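Local coordinates for protein plantazolicin methyltransferase BamL (Bacillus amyloliquefaciens subsp. plantarum, PDB 5DM0) that probably transfers methyl groups from S-adenosyl-L-methionine to the terminal amine of desmethylplantazolicin, a late step in making the antibiotic plantazolicin, at residues I132-G137 and Y160-D165; R166-E171 and M257-H262. All coordinates share one frame; numbering follows the deposited sequence.

Along the chain the contacts stand in series. Contact 1 closes first: strand 127-133 leads through helix 142-151 into the parallel strand 157-164, a beta-alpha-beta crossover near the middle of the methyltransferase sheet. After that strand a 3-10 turn, 166-168, leads into the short helix 169-173, and here contact 2 opens. Contact 2 closes a much longer loop, about half of it helical, bringing the approach to the antiparallel strand 260-268 back to this helix. Strands 157-164 and 260-268 are sheet neighbours, and Asp163 O faces Leu261 N at 2.7 Å, probably a hydrogen bond. Both touch the plantazolicin analogue, contact 1 mainly at its arginine-like end, contact 2 mainly at its ester end, and both at the oxazole.

Contact 1. Residues I132-G137 and Y160-D165. With 5D8 (ethyl 2-(2-{2-[(1S)-1-amino-4-carbamimidamidobutyl]-1,3-thiazol-4-yl}-5-methyl-1,3-oxazol-4-yl)-1,3-thiazole-4-carboxylate), chain E; SAH (S-adenosyl-L-homocysteine), chain D.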
loop_
_atom_site.group_PDB
_atom_site.type_symbol
_atom_site.label_atom_id
_atom_site.label_comp_id
_atom_site.label_asym_id
_atom_site.label_seq_id
_atom_site.Cartn_x
_atom_site.Cartn_y
_atom_site.Cartn_z
ATOM N N ILE A 132 3.284 0.204 0.877
ATOM C CA ILE A 132 2.941 -0.103 -0.513
ATOM C C ILE A 132 1.421 -0.055 -0.585
ATOM O O ILE A 132 0.756 -1.075 -0.372
ATOM C CB ILE A 132 3.469 -1.497 -0.967
ATOM C CG1 ILE A 132 4.959 -1.672 -0.619
ATOM C CG2 ILE A 132 3.257 -1.693 -2.471
ATOM C CD1 ILE A 132 5.533 -3.024 -1.028
ATOM N N HIS A 133 0.886 1.134 -0.855
ATOM C CA HIS A 133 -0.561 1.384 -0.759
ATOM C C HIS A 133 -1.221 1.444 -2.139
ATOM O O HIS A 133 -0.890 2.304 -2.965
ATOM C CB HIS A 133 -0.773 2.698 0.011
ATOM C CG HIS A 133 -2.186 2.969 0.424
ATOM N ND1 HIS A 133 -2.837 2.231 1.388
ATOM C CD2 HIS A 133 -3.047 3.950 0.059
ATOM C CE1 HIS A 133 -4.052 2.718 1.569
ATOM N NE2 HIS A 133 -4.201 3.769 0.784
ATOM N N LEU A 134 -2.147 0.508 -2.380
ATOM C CA LEU A 134 -2.975 0.466 -3.585
ATOM C C LEU A 134 -2.182 0.487 -4.896
ATOM O O LEU A 134 -2.586 1.164 -5.852
ATOM C CB LEU A 134 -4.027 1.588 -3.559
ATOM C CG LEU A 134 -4.800 1.741 -2.247
ATOM C CD1 LEU A 134 -5.718 2.964 -2.266
ATOM C CD2 LEU A 134 -5.594 0.470 -1.952
ATOM N N CYS A 135 -1.076 -0.261 -4.942
ATOM C CA CYS A 135 -0.260 -0.356 -6.169
ATOM C C CYS A 135 0.411 -1.705 -6.442
ATOM O O CYS A 135 1.029 -1.891 -7.496
ATOM C CB CYS A 135 0.787 0.770 -6.219
ATOM S SG CYS A 135 2.025 0.713 -4.910
ATOM N N PHE A 136 0.279 -2.652 -5.520
ATOM C CA PHE A 136 1.017 -3.916 -5.611
ATOM C C PHE A 136 0.778 -4.645 -6.936
ATOM O O PHE A 136 1.721 -5.151 -7.563
ATOM C CB PHE A 136 0.678 -4.810 -4.412
ATOM C CG PHE A 136 1.632 -5.955 -4.201
ATOM C CD1 PHE A 136 2.983 -5.725 -3.983
ATOM C CD2 PHE A 136 1.165 -7.271 -4.170
ATOM C CE1 PHE A 136 3.862 -6.779 -3.772
ATOM C CE2 PHE A 136 2.046 -8.332 -3.962
ATOM C CZ PHE A 136 3.393 -8.082 -3.750
ATOM N N GLY A 137 -0.479 -4.677 -7.367
ATOM C CA GLY A 137 -0.866 -5.401 -8.577
ATOM C C GLY A 137 -0.408 -4.725 -9.858
ATOM O O GLY A 137 -0.660 -5.229 -10.948
ATOM N N TYR A 160 4.115 -2.645 4.921
ATOM C CA TYR A 160 2.656 -2.721 4.988
ATOM C C TYR A 160 2.102 -2.548 3.583
ATOM O O TYR A 160 2.350 -1.524 2.929
ATOM C CB TYR A 160 2.082 -1.658 5.938
ATOM C CG TYR A 160 0.571 -1.700 6.100
ATOM C CD1 TYR A 160 -0.133 -2.918 6.100
ATOM C CD2 TYR A 160 -0.155 -0.525 6.273
ATOM C CE1 TYR A 160 -1.520 -2.947 6.253
ATOM C CE2 TYR A 160 -1.536 -0.545 6.433
ATOM C CZ TYR A 160 -2.209 -1.757 6.432
ATOM O OH TYR A 160 -3.577 -1.757 6.577
ATOM N N ILE A 161 1.389 -3.574 3.117
ATOM C CA ILE A 161 0.840 -3.619 1.760
ATOM C C ILE A 161 -0.677 -3.627 1.879
ATOM O O ILE A 161 -1.237 -4.481 2.573
ATOM C CB ILE A 161 1.261 -4.908 1.013
ATOM C CG1 ILE A 161 2.793 -5.017 0.932
ATOM C CG2 ILE A 161 0.597 -4.973 -0.373
ATOM C CD1 ILE A 161 3.313 -6.336 0.413
ATOM N N VAL A 162 -1.328 -2.670 1.216
ATOM C CA VAL A 162 -2.794 -2.656 1.099
ATOM C C VAL A 162 -3.131 -2.662 -0.389
ATOM O O VAL A 162 -2.612 -1.838 -1.140
ATOM C CB VAL A 162 -3.419 -1.401 1.750
ATOM C CG1 VAL A 162 -4.948 -1.452 1.665
ATOM C CG2 VAL A 162 -2.972 -1.253 3.195
ATOM N N ASP A 163 -3.987 -3.582 -0.828
ATOM C CA ASP A 163 -4.323 -3.643 -2.252
ATOM C C ASP A 163 -5.687 -4.299 -2.479
ATOM O O ASP A 163 -6.278 -4.875 -1.565
ATOM C CB ASP A 163 -3.231 -4.387 -3.039
ATOM C CG ASP A 163 -3.142 -3.943 -4.493
ATOM O OD1 ASP A 163 -3.629 -2.837 -4.809
ATOM O OD2 ASP A 163 -2.613 -4.717 -5.332
ATOM N N LEU A 164 -6.180 -4.192 -3.710
ATOM C CA LEU A 164 -7.449 -4.786 -4.098
ATOM C C LEU A 164 -7.402 -6.300 -4.006
ATOM O O LEU A 164 -6.371 -6.900 -4.281
ATOM C CB LEU A 164 -7.752 -4.421 -5.550
ATOM C CG LEU A 164 -7.786 -2.934 -5.913
ATOM C CD1 LEU A 164 -8.082 -2.809 -7.400
ATOM C CD2 LEU A 164 -8.831 -2.229 -5.062
ATOM N N ASP A 165 -8.522 -6.910 -3.626
ATOM C CA ASP A 165 -8.690 -8.355 -3.816
ATOM C C ASP A 165 -9.440 -8.553 -5.120
ATOM O O ASP A 165 -10.480 -7.938 -5.344
ATOM C CB ASP A 165 -9.453 -9.017 -2.652
ATOM C CG ASP A 165 -9.530 -10.547 -2.789
ATOM O OD1 ASP A 165 -10.007 -11.052 -3.838
ATOM O OD2 ASP A 165 -9.123 -11.267 -1.847
HETATM C C1 5D8 E . -9.230 1.069 -7.422
HETATM C C2 5D8 E . -8.571 1.390 -6.235
HETATM C C3 5D8 E . -10.752 1.438 -3.499
HETATM C C4 5D8 E . -6.792 1.914 -7.473
HETATM C C5 5D8 E . -9.472 1.543 -2.784
HETATM C C6 5D8 E . -9.241 1.374 -4.916
HETATM C C8 5D8 E . -12.072 1.556 -2.867
HETATM C C11 5D8 E . -14.438 1.996 -2.350
HETATM C C12 5D8 E . -13.589 1.808 -1.258
HETATM O O14 5D8 E . -15.277 1.721 0.358
HETATM C C13 5D8 E . -14.083 1.862 0.132
HETATM O O15 5D8 E . -13.130 2.136 1.200
HETATM N N2 5D8 E . -12.267 1.595 -1.549
HETATM S S1 5D8 E . -13.485 1.881 -3.784
HETATM N N1 5D8 E . -10.591 1.413 -4.824
HETATM O O9 5D8 E . -8.507 1.488 -3.752
HETATM C C7 5D8 E . -9.035 1.611 -1.344
HETATM S S5 5D8 E . -8.004 1.375 -8.608
HETATM N N3 5D8 E . -7.296 1.875 -6.226
HETATM C CA 5D8 E . -5.455 2.340 -7.955
HETATM N N 5D8 E . -4.684 2.846 -6.820
HETATM C CB 5D8 E . -4.699 1.209 -8.651
HETATM C CG 5D8 E . -4.698 -0.114 -7.891
HETATM C CD 5D8 E . -3.484 -0.929 -8.339
HETATM N NE 5D8 E . -3.626 -2.278 -7.775
HETATM C CZ 5D8 E . -4.193 -3.287 -8.314
HETATM N NH1 5D8 E . -4.234 -4.397 -7.696
HETATM N NH2 5D8 E . -4.738 -3.200 -9.464
HETATM C C9 5D8 E . -13.559 2.202 2.563
HETATM C C10 5D8 E . -13.143 3.534 3.158
HETATM N N SAH D . 0.174 4.874 -3.207
HETATM C CA SAH D . -0.862 5.555 -4.039
HETATM C CB SAH D . -1.178 4.709 -5.272
HETATM C CG SAH D . -1.485 5.639 -6.439
HETATM S SD SAH D . -2.031 4.778 -7.878
HETATM C C SAH D . -2.101 5.743 -3.203
HETATM O O SAH D . -3.196 6.014 -3.700
HETATM O OXT SAH D . -2.037 5.642 -1.980
HETATM C "C5'" SAH D . -0.685 3.679 -8.231
HETATM C "C4'" SAH D . 0.661 4.403 -8.357
HETATM O "O4'" SAH D . 1.691 3.427 -8.538
HETATM C "C3'" SAH D . 0.748 5.326 -9.573
HETATM O "O3'" SAH D . 1.129 6.637 -9.142
HETATM C "C2'" SAH D . 1.815 4.715 -10.470
HETATM O "O2'" SAH D . 2.595 5.690 -11.178
HETATM C "C1'" SAH D . 2.655 3.949 -9.464
HETATM N N9 SAH D . 3.437 2.824 -10.010
HETATM C C8 SAH D . 3.009 1.853 -10.840
HETATM N N7 SAH D . 4.007 0.971 -11.098
HETATM C C5 SAH D . 5.091 1.391 -10.419
HETATM C C6 SAH D . 6.484 0.929 -10.238
HETATM N N6 SAH D . 6.941 -0.188 -10.862
HETATM N N1 SAH D . 7.283 1.671 -9.431
HETATM C C2 SAH D . 6.863 2.790 -8.803
HETATM N N3 SAH D . 5.601 3.264 -8.912
HETATM C C4 SAH D . 4.705 2.608 -9.698
HETATM O O HOH W 1 -0.381 -2.177 -2.739
#
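Asp163 OD2 accepts the backbone N-H of Gly137 at 2.9 Å, approached on the syn side but 33° out of the carboxylate plane. The same carboxylate grips the guanidinium group of the substrate analogue 5D8 with two bonds: NE reaches Asp163 OD1 at 3.0 Å, and NH1 reaches Asp163 OD2 at 2.9 Å with an N-H...O angle of 166°. A chi1 of -153°, with CG roughly anti to the backbone N, brings the carboxylate within reach of the Gly137 N-H and the guanidinium. Glycine suits position 137 because it has no side chain to crowd NH1.

The turn after strand 127-133 serves both ligands through carbonyls. Leu134 O takes the amine N of 5D8 at 2.9 Å, while His133 O takes the amino group of S-adenosyl-L-homocysteine, N to O 2.8 Å. Leu134 adopts a left-handed backbone conformation as the chain leaves the strand. Its own N-H still bonds to Val162 O at 2.7 Å, continuing the parallel pairing begun by Ile132 N to Tyr160 O and Val162 N to Ile132 O. Where the strands part, a water donates to Ile132 O and Val162 O and accepts from Cys135 N.

Side-chain packing lies on both faces of the strand pair. Ile132 and Ile161 lie side by side, CD1 to CG1 3.9 Å, and Phe136 crosses Ile161 from beyond the turn. His133 runs alongside Val162 on the other face of the sheet, while both delta methyls of Leu134 approach the oxazole O9 and methyl C7 of 5D8. The implication is positional: the carboxylate fixes the guanidinium and Leu134 O the amine, leaving 5D8 N 3.4 Å from the sulfur SD of S-adenosyl-L-homocysteine, which carries the methyl group in the methyl donor, an arrangement consistent with methyl transfer to that nitrogen.

Contact 2. Residues R166-E171 and M257-H262; sequences RNSLGE and MPALLH. With 5D8 (ethyl 2-(2-{2-[(1S)-1-amino-4-carbamimidamidobutyl]-1,3-thiazol-4-yl}-5-methyl-1,3-oxazol-4-yl)-1,3-thiazole-4-carboxylate), chain E.
Glu171 and Pro258 are the closest backbone pair, with CA atoms 5.0 Å apart, where the 3-10 turn 166-168 and the start of helix 169-173 pass the extended residues before strand 260-268. Ser168 carries the polar part. Its OG receives the N-H of Ala259 at 3.1 Å, a weak bond bent to 128°. With OG beside its own backbone N (chi1 -70°), the hydroxyl is directed across the contact; although Ser168 holds the N-cap position of the helix, its side chain makes no capping bond there. The short serine side chain lets its CB pack against Pro258 CB at 4.0 Å while OG still reaches Ala259 N.

One turn on, Glu171 uses its aliphatic part. CB rests 3.6 Å from Pro258 N, a nitrogen without a hydrogen, and CG lies near the Met257 carbonyl; a bend at chi2 of 63° then carries the carboxylate away from the segment. Tyr189 of helix 179-191 touches both Ser168 and Pro258, and Arg166, at the start of the turn, forms a salt bridge with Glu197.

Pro258 works on two fronts: while CB meets the serine, CG lies 3.7 Å from C11 of the 5D8 thiazole that bears the ester. Met257 folds its flexible thioether around the ester carbonyl, SD coming to 3.3 Å from 5D8 O14. Further along, Leu260 CD1 packs on the oxazole methyl C7 at 3.8 Å. Rigid proline, pliable methionine and branched leucine thus give the flat heteroaromatic part of the ligand and its ester a contoured wall. The arrangement belongs to the substrate pocket of a Rossmann-like methyltransferase fold, where the single antiparallel strand 260-268, inserted between strands 157-164 and 212-217, brings wall residues to the substrate.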
loop_
_atom_site.group_PDB
_atom_site.type_symbol
_atom_site.label_atom_id
_atom_site.label_comp_id
_atom_site.label_asym_id
_atom_site.label_seq_id
_atom_site.Cartn_x
_atom_site.Cartn_y
_atom_site.Cartn_z
ATOM N N ARG A 166 -8.914 -9.430 -5.964
ATOM C CA ARG A 166 -9.473 -9.690 -7.288
ATOM C C ARG A 166 -10.982 -9.984 -7.281
ATOM O O ARG A 166 -11.724 -9.524 -8.162
ATOM C CB ARG A 166 -8.716 -10.848 -7.937
ATOM C CG ARG A 166 -9.174 -11.162 -9.347
ATOM C CD ARG A 166 -8.130 -11.945 -10.118
ATOM N NE ARG A 166 -8.043 -13.347 -9.716
ATOM C CZ ARG A 166 -6.957 -13.922 -9.196
ATOM N NH1 ARG A 166 -6.986 -15.215 -8.891
ATOM N NH2 ARG A 166 -5.847 -13.209 -8.972
ATOM N N ASN A 167 -11.436 -10.739 -6.284
ATOM C CA ASN A 167 -12.844 -11.138 -6.229
ATOM C C ASN A 167 -13.827 -10.037 -5.810
ATOM O O ASN A 167 -15.026 -10.283 -5.760
ATOM C CB ASN A 167 -13.025 -12.382 -5.350
ATOM C CG ASN A 167 -12.439 -13.632 -5.981
ATOM O OD1 ASN A 167 -12.602 -13.866 -7.175
ATOM N ND2 ASN A 167 -11.794 -14.469 -5.166
ATOM N N SER A 168 -13.314 -8.846 -5.501
ATOM C CA SER A 168 -14.153 -7.722 -5.078
ATOM C C SER A 168 -14.569 -6.805 -6.224
ATOM O O SER A 168 -15.142 -5.731 -5.981
ATOM C CB SER A 168 -13.433 -6.901 -4.008
ATOM O OG SER A 168 -13.360 -7.624 -2.797
ATOM N N LEU A 169 -14.299 -7.239 -7.456
ATOM C CA LEU A 169 -14.610 -6.464 -8.668
ATOM C C LEU A 169 -16.034 -5.894 -8.685
ATOM O O LEU A 169 -16.230 -4.716 -9.004
ATOM C CB LEU A 169 -14.344 -7.307 -9.925
ATOM C CG LEU A 169 -14.740 -6.745 -11.306
ATOM C CD1 LEU A 169 -14.122 -5.366 -11.544
ATOM C CD2 LEU A 169 -14.302 -7.712 -12.392
ATOM N N GLY A 170 -17.013 -6.724 -8.322
ATOM C CA GLY A 170 -18.426 -6.331 -8.323
ATOM C C GLY A 170 -18.728 -5.117 -7.467
ATOM O O GLY A 170 -19.445 -4.211 -7.895
ATOM N N GLU A 171 -18.168 -5.084 -6.260
ATOM C CA GLU A 171 -18.350 -3.933 -5.366
ATOM C C GLU A 171 -17.537 -2.741 -5.856
ATOM O O GLU A 171 -17.965 -1.597 -5.712
ATOM C CB GLU A 171 -17.979 -4.280 -3.919
ATOM C CG GLU A 171 -18.934 -5.264 -3.249
ATOM C CD GLU A 171 -18.957 -6.620 -3.943
ATOM O OE1 GLU A 171 -17.878 -7.250 -4.050
ATOM O OE2 GLU A 171 -20.048 -7.036 -4.399
ATOM N N MET A 257 -19.024 -2.675 0.137
ATOM C CA MET A 257 -17.732 -2.066 -0.229
ATOM C C MET A 257 -16.686 -3.133 -0.595
ATOM O O MET A 257 -16.740 -4.239 -0.068
ATOM C CB MET A 257 -17.216 -1.182 0.913
ATOM C CG MET A 257 -18.319 -0.499 1.714
ATOM S SD MET A 257 -18.000 1.226 2.136
ATOM C CE MET A 257 -18.500 2.045 0.616
ATOM N N PRO A 258 -15.738 -2.809 -1.500
ATOM C CA PRO A 258 -14.724 -3.803 -1.906
ATOM C C PRO A 258 -13.773 -4.191 -0.779
ATOM O O PRO A 258 -13.213 -3.314 -0.113
ATOM C CB PRO A 258 -13.945 -3.090 -3.017
ATOM C CG PRO A 258 -14.197 -1.636 -2.791
ATOM C CD PRO A 258 -15.599 -1.555 -2.263
ATOM N N ALA A 259 -13.605 -5.493 -0.567
ATOM C CA ALA A 259 -12.666 -5.992 0.433
ATOM C C ALA A 259 -11.229 -5.780 -0.031
ATOM O O ALA A 259 -10.892 -6.035 -1.198
ATOM C CB ALA A 259 -12.919 -7.462 0.721
ATOM N N LEU A 260 -10.385 -5.307 0.879
ATOM C CA LEU A 260 -8.973 -5.110 0.560
ATOM C C LEU A 260 -8.085 -6.152 1.212
ATOM O O LEU A 260 -8.392 -6.655 2.291
ATOM C CB LEU A 260 -8.510 -3.719 0.980
ATOM C CG LEU A 260 -9.275 -2.541 0.370
ATOM C CD1 LEU A 260 -8.849 -1.274 1.086
ATOM C CD2 LEU A 260 -9.059 -2.411 -1.134
ATOM N N LEU A 261 -6.989 -6.478 0.538
ATOM C CA LEU A 261 -5.931 -7.284 1.112
ATOM C C LEU A 261 -5.041 -6.383 1.963
ATOM O O LEU A 261 -4.652 -5.290 1.526
ATOM C CB LEU A 261 -5.078 -7.905 0.013
ATOM C CG LEU A 261 -5.775 -8.682 -1.103
ATOM C CD1 LEU A 261 -4.732 -9.118 -2.109
ATOM C CD2 LEU A 261 -6.490 -9.873 -0.486
ATOM N N HIS A 262 -4.725 -6.849 3.163
ATOM C CA HIS A 262 -3.778 -6.176 4.058
ATOM C C HIS A 262 -2.680 -7.153 4.425
ATOM O O HIS A 262 -2.946 -8.197 5.021
ATOM C CB HIS A 262 -4.470 -5.707 5.342
ATOM C CG HIS A 262 -5.616 -4.781 5.109
ATOM N ND1 HIS A 262 -6.866 -5.225 4.739
ATOM C CD2 HIS A 262 -5.710 -3.436 5.213
ATOM C CE1 HIS A 262 -7.679 -4.192 4.613
ATOM N NE2 HIS A 262 -7.005 -3.095 4.894
HETATM C C1 5D8 E . -9.230 1.069 -7.422
HETATM C C2 5D8 E . -8.571 1.390 -6.235
HETATM C C3 5D8 E . -10.752 1.438 -3.499
HETATM C C4 5D8 E . -6.792 1.914 -7.473
HETATM C C5 5D8 E . -9.472 1.543 -2.784
HETATM C C6 5D8 E . -9.241 1.374 -4.916
HETATM C C8 5D8 E . -12.072 1.556 -2.867
HETATM C C11 5D8 E . -14.438 1.996 -2.350
HETATM C C12 5D8 E . -13.589 1.808 -1.258
HETATM O O14 5D8 E . -15.277 1.721 0.358
HETATM C C13 5D8 E . -14.083 1.862 0.132
HETATM O O15 5D8 E . -13.130 2.136 1.200
HETATM N N2 5D8 E . -12.267 1.595 -1.549
HETATM S S1 5D8 E . -13.485 1.881 -3.784
HETATM N N1 5D8 E . -10.591 1.413 -4.824
HETATM O O9 5D8 E . -8.507 1.488 -3.752
HETATM C C7 5D8 E . -9.035 1.611 -1.344
HETATM S S5 5D8 E . -8.004 1.375 -8.608
HETATM N N3 5D8 E . -7.296 1.875 -6.226
HETATM C CA 5D8 E . -5.455 2.340 -7.955
HETATM N N 5D8 E . -4.684 2.846 -6.820
HETATM C CB 5D8 E . -4.699 1.209 -8.651
HETATM C CG 5D8 E . -4.698 -0.114 -7.891
HETATM C CD 5D8 E . -3.484 -0.929 -8.339
HETATM N NE 5D8 E . -3.626 -2.278 -7.775
HETATM C CZ 5D8 E . -4.193 -3.287 -8.314
HETATM N NH1 5D8 E . -4.234 -4.397 -7.696
HETATM N NH2 5D8 E . -4.738 -3.200 -9.464
HETATM C C9 5D8 E . -13.559 2.202 2.563
HETATM C C10 5D8 E . -13.143 3.534 3.158
#